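Local coordinates for thioredoxin-like fold domain-containing protein (Paracoccus denitrificans, PDB 3DML) that probably catalyses thiol-disulfide exchange in the periplasm as a thioredoxin-like oxidoreductase that serves chemotrophic sulfur oxidation, at residues 22-27 and 34-39; 42-47 and 51-56. One frame throughout, in Å; residues are numbered along the deposited sequence.

Overall arrangement
Contacts 1 and 2 follow one another along the chain, their centres 12 Å apart, and both reach the same thioredoxin-like sheet. Contact 1 sets strand 20-26 against helix 31-39: its larger half is a buried selenium-aromatic pair, while at its partly exposed side two carboxylates share a water, and Arg57 salt-bridges that of Asp37. Contact 2 closes the loop 42-47 onto the end of helix 48-52 and the start of strand 55-59; it is nearer the surface and is made chiefly by hydrogen bonds to backbone carbonyls, with Tyr44 and Ala53 buried. Strands 20-26 and 55-59 are parallel neighbours, so backbone pairing of Leu22 and Met24 with Gln56 joins the two contacts.

Contact 1: residues 22-27 and 34-39; sequences LLMFEQ and ARWDAE
Met24 and Trp36 face each other with CA atoms 10.0 Å apart, where strand 22-26 and helix 34-39 run at 135° between their N-to-C directions. This gap is spanned by side chains alone. Met24, present as selenomethionine, reaches across with an extended chain whose CG lies anti to the backbone N (chi1 172°). Its SE ends 3.8 Å from the centroid of the six-membered ring of Trp36, at an oblique approach, a Met-aromatic contact. SE lies near CE3 and CZ3, and the methyl CE continues past CE3 toward the helix, 3.9 Å from Trp36 CB; the two side chains run alongside one another, heading opposite ways. A second conformer of Met24 makes the closest of these approaches doubtful. Beside this pair, Glu26 and Asp37 reach toward one another. Glu26 has two conformers, and in one OE1 lies 3.2 Å from Asp37 OD2. No hydrogen bond is assigned between the two carboxylates, whose planes are 46° apart. In that same conformer a water bridges them, donating to Glu26 OE2 at 3.1 Å and to Asp37 OD2. Arg57 is likely to offset the like charges, through a salt bridge to Asp37 OD1 and a long, weak ion pair with Glu26 OE1. Asp37 OD1 also lies in the plane of the Trp36 ring, at its edge. Glu26 touches the CxxC at the start of this helix, the probable redox site, whose Cys30 and Cys33 are not disulfide-bonded here. Around the pair, Phe80 of strand 79-84 and Val55 of strand 55-59 pack on both Met24 and Trp36, and Phe101 of helix 98-112 meets the indole edge-to-face.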
# COMPACT_ATOMS: atom_id res chain seq x y z
N LEU A 22 4.42 -3.59 -0.06
CA LEU A 22 3.20 -2.79 -0.13
C LEU A 22 3.48 -1.54 -0.95
O LEU A 22 4.25 -0.69 -0.53
CB LEU A 22 2.75 -2.36 1.26
CG LEU A 22 1.33 -1.78 1.38
CD1 LEU A 22 0.25 -2.85 1.11
CD2 LEU A 22 1.20 -1.30 2.80
N LEU A 23 2.84 -1.45 -2.10
CA LEU A 23 2.93 -0.26 -2.91
C LEU A 23 1.88 0.72 -2.46
O LEU A 23 0.69 0.38 -2.34
CB LEU A 23 2.66 -0.60 -4.38
CG LEU A 23 3.60 -1.60 -5.01
CD1 LEU A 23 3.18 -1.79 -6.47
CD2 LEU A 23 5.04 -1.12 -4.92
N MSE A 24 2.32 1.95 -2.21
CA MSE A 24 1.40 3.00 -1.85
C MSE A 24 1.35 4.01 -2.98
O MSE A 24 2.37 4.65 -3.30
CB MSE A 24 1.86 3.66 -0.57
CG MSE A 24 1.05 4.89 -0.26
SE MSE A 24 1.70 5.81 1.31
CE MSE A 24 0.11 6.91 1.49
N PHE A 25 0.18 4.16 -3.59
CA PHE A 25 -0.01 5.08 -4.70
C PHE A 25 -0.54 6.41 -4.21
O PHE A 25 -1.56 6.46 -3.51
CB PHE A 25 -0.92 4.47 -5.76
CG PHE A 25 -0.27 3.36 -6.52
CD1 PHE A 25 0.44 3.63 -7.69
CD2 PHE A 25 -0.33 2.04 -6.05
CE1 PHE A 25 1.05 2.58 -8.39
CE2 PHE A 25 0.28 1.00 -6.74
CZ PHE A 25 0.98 1.25 -7.91
N GLU A 26 0.16 7.48 -4.59
CA GLU A 26 -0.12 8.85 -4.14
C GLU A 26 -0.30 9.80 -5.31
O GLU A 26 -0.05 9.44 -6.46
CB GLU A 26 1.05 9.37 -3.32
CG GLU A 26 1.38 8.56 -2.09
CD GLU A 26 2.09 9.40 -1.05
OE1 GLU A 26 1.85 9.18 0.15
OE2 GLU A 26 2.89 10.28 -1.44
N GLN A 27 -0.74 11.03 -5.02
CA GLN A 27 -0.75 12.12 -5.99
C GLN A 27 -0.66 13.43 -5.24
O GLN A 27 -0.93 13.46 -4.03
CB GLN A 27 -2.01 12.10 -6.86
CG GLN A 27 -3.34 12.45 -6.15
CD GLN A 27 -4.49 12.36 -7.12
OE1 GLN A 27 -4.52 13.07 -8.13
NE2 GLN A 27 -5.45 11.46 -6.83
N ALA A 34 -1.37 12.29 2.88
CA ALA A 34 -0.61 13.04 3.89
C ALA A 34 -0.96 12.57 5.31
O ALA A 34 -0.07 12.51 6.19
CB ALA A 34 -0.87 14.53 3.74
N ARG A 35 -2.23 12.24 5.55
CA ARG A 35 -2.61 11.67 6.84
C ARG A 35 -1.94 10.35 7.13
O ARG A 35 -1.46 10.13 8.23
CB ARG A 35 -4.11 11.48 6.97
CG ARG A 35 -4.87 12.77 7.17
CD ARG A 35 -6.31 12.40 7.58
NE ARG A 35 -7.19 13.56 7.54
CZ ARG A 35 -8.49 13.49 7.75
NH1 ARG A 35 -9.06 12.32 8.02
NH2 ARG A 35 -9.23 14.59 7.70
N TRP A 36 -1.87 9.47 6.14
CA TRP A 36 -1.23 8.17 6.33
C TRP A 36 0.27 8.38 6.58
O TRP A 36 0.86 7.70 7.45
CB TRP A 36 -1.40 7.30 5.09
CG TRP A 36 -0.94 5.87 5.30
CD1 TRP A 36 -1.67 4.84 5.79
CD2 TRP A 36 0.36 5.34 5.02
NE1 TRP A 36 -0.92 3.69 5.82
CE2 TRP A 36 0.33 3.97 5.35
CE3 TRP A 36 1.55 5.90 4.52
CZ2 TRP A 36 1.45 3.13 5.19
CZ3 TRP A 36 2.67 5.05 4.35
CH2 TRP A 36 2.60 3.69 4.71
N ASP A 37 0.87 9.28 5.80
CA ASP A 37 2.31 9.63 5.96
C ASP A 37 2.62 10.15 7.37
O ASP A 37 3.68 9.85 7.91
CB ASP A 37 2.77 10.67 4.93
CG ASP A 37 2.84 10.12 3.51
OD1 ASP A 37 2.93 8.89 3.29
OD2 ASP A 37 2.80 10.95 2.58
N ALA A 38 1.72 10.91 7.97
CA ALA A 38 1.90 11.41 9.33
C ALA A 38 1.59 10.36 10.39
O ALA A 38 2.23 10.35 11.45
CB ALA A 38 1.03 12.64 9.57
N GLU A 39 0.60 9.51 10.14
CA GLU A 39 0.05 8.66 11.19
C GLU A 39 0.63 7.26 11.19
O GLU A 39 1.01 6.74 12.26
CB GLU A 39 -1.47 8.57 11.08
CG GLU A 39 -2.13 9.87 11.43
CD GLU A 39 -3.60 9.96 11.07
OE1 GLU A 39 -4.27 8.92 10.79
OE2 GLU A 39 -4.09 11.11 11.09
O HOH W 1 5.16 11.25 0.50

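Contact 2: residues 42-47 and 51-56; sequences PQYPLT and RAAPVQ
A side-chain hydrogen bond joins Tyr44 and Ala53: Tyr44 OH donates to Ala53 O at 2.6 Å, and this oxygen lies in the ring plane at its edge. With CG anti to the backbone N (chi1 -168°), the phenol extends away from the loop backbone and toward the chain leaving helix 48-52. A phenylalanine in place of Tyr44 would probably leave Ala53 O without the phenol donor, and the turn after helix 48-52 without its bond to the loop. Thr47, the N-cap of helix 48-52, donates from OG1 to Tyr44 O at 2.8 Å, its OG1 also accepting from Gly50 N. Among backbone bonds, Arg51 N donates to Thr47 O at 3.0 Å, and Thr47 N gives Tyr44 O a second donor. In the packing, Tyr44 CE2 rests 3.9 Å from Val55 CB, with Val55 CG1 beside CD2, and the aliphatic CG of Arg51 lies 3.2 Å from Pro45 O and close to Thr47 O. As for charge, Arg51 bends at chi3, its NH1 pairing with Asp48 and meeting a water that donates to Leu46 O. The arrangement belongs to the right-handed beta-alpha-beta crossover of the thioredoxin fold, closing its return from helix 31-39 into strand 55-59.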
# COMPACT_ATOMS: atom_id res chain seq x y z
N PRO A 42 5.51 6.64 9.95
CA PRO A 42 6.61 6.59 10.93
C PRO A 42 6.68 5.24 11.70
O PRO A 42 7.78 4.71 11.93
CB PRO A 42 6.30 7.75 11.88
CG PRO A 42 5.32 8.66 11.13
CD PRO A 42 4.54 7.72 10.25
N GLN A 43 5.53 4.67 12.07
CA GLN A 43 5.50 3.39 12.81
C GLN A 43 5.75 2.21 11.89
O GLN A 43 6.28 1.19 12.31
CB GLN A 43 4.10 3.15 13.42
CG GLN A 43 3.51 4.34 14.10
CD GLN A 43 2.10 4.07 14.59
OE1 GLN A 43 1.11 4.40 13.91
NE2 GLN A 43 2.01 3.46 15.77
N TYR A 44 5.35 2.35 10.63
CA TYR A 44 5.24 1.21 9.75
C TYR A 44 6.46 0.26 9.68
O TYR A 44 6.33 -0.93 9.94
CB TYR A 44 4.77 1.68 8.35
CG TYR A 44 4.37 0.53 7.47
CD1 TYR A 44 3.11 -0.06 7.60
CD2 TYR A 44 5.25 0.01 6.52
CE1 TYR A 44 2.73 -1.13 6.80
CE2 TYR A 44 4.90 -1.05 5.72
CZ TYR A 44 3.63 -1.62 5.85
OH TYR A 44 3.27 -2.69 5.06
N PRO A 45 7.66 0.77 9.34
CA PRO A 45 8.79 -0.18 9.25
C PRO A 45 9.27 -0.73 10.60
O PRO A 45 10.13 -1.61 10.63
CB PRO A 45 9.89 0.67 8.57
CG PRO A 45 9.61 2.06 9.01
CD PRO A 45 8.08 2.15 8.99
N LEU A 46 8.71 -0.21 11.69
CA LEU A 46 9.07 -0.64 13.03
C LEU A 46 8.14 -1.70 13.61
O LEU A 46 8.36 -2.19 14.73
CB LEU A 46 9.08 0.59 13.95
CG LEU A 46 9.94 1.74 13.41
CD1 LEU A 46 9.81 2.95 14.32
CD2 LEU A 46 11.39 1.33 13.25
N THR A 47 7.12 -2.07 12.83
CA THR A 47 6.12 -3.07 13.21
C THR A 47 6.36 -4.38 12.48
O THR A 47 6.97 -4.41 11.40
CB THR A 47 4.68 -2.59 12.88
OG1 THR A 47 4.54 -2.46 11.46
CG2 THR A 47 4.37 -1.25 13.52
N ARG A 51 7.34 -4.82 8.50
CA ARG A 51 8.54 -5.56 8.16
C ARG A 51 8.23 -6.75 7.23
O ARG A 51 9.06 -7.16 6.42
CB ARG A 51 9.24 -6.00 9.45
CG ARG A 51 9.85 -4.79 10.20
CD ARG A 51 10.24 -5.05 11.65
NE ARG A 51 10.93 -6.33 11.78
CZ ARG A 51 10.61 -7.28 12.66
NH1 ARG A 51 9.62 -7.10 13.54
NH2 ARG A 51 11.32 -8.41 12.69
N ALA A 52 7.00 -7.27 7.33
CA ALA A 52 6.54 -8.35 6.47
C ALA A 52 6.29 -7.83 5.04
O ALA A 52 6.49 -8.55 4.08
CB ALA A 52 5.27 -8.96 7.04
N ALA A 53 5.86 -6.58 4.93
CA ALA A 53 5.53 -5.98 3.63
C ALA A 53 6.03 -4.54 3.53
O ALA A 53 5.26 -3.61 3.67
CB ALA A 53 4.02 -6.04 3.40
N PRO A 54 7.34 -4.36 3.27
CA PRO A 54 7.91 -3.02 3.20
C PRO A 54 7.19 -2.12 2.17
O PRO A 54 6.87 -2.57 1.06
CB PRO A 54 9.36 -3.28 2.77
CG PRO A 54 9.65 -4.62 3.24
CD PRO A 54 8.37 -5.39 3.02
N VAL A 55 6.95 -0.86 2.54
CA VAL A 55 6.21 0.08 1.70
C VAL A 55 7.12 0.77 0.68
O VAL A 55 8.29 1.05 0.96
CB VAL A 55 5.39 1.12 2.54
CG1 VAL A 55 6.32 2.03 3.36
CG2 VAL A 55 4.47 1.97 1.68
N GLN A 56 6.57 0.99 -0.52
CA GLN A 56 7.23 1.76 -1.57
C GLN A 56 6.18 2.70 -2.16
O GLN A 56 5.09 2.28 -2.54
CB GLN A 56 7.81 0.83 -2.64
CG GLN A 56 8.42 -0.51 -2.12
CD GLN A 56 9.73 -0.37 -1.31
OE1 GLN A 56 10.48 0.62 -1.42
NE2 GLN A 56 10.00 -1.39 -0.49
O HOH W 2 8.89 -4.91 14.78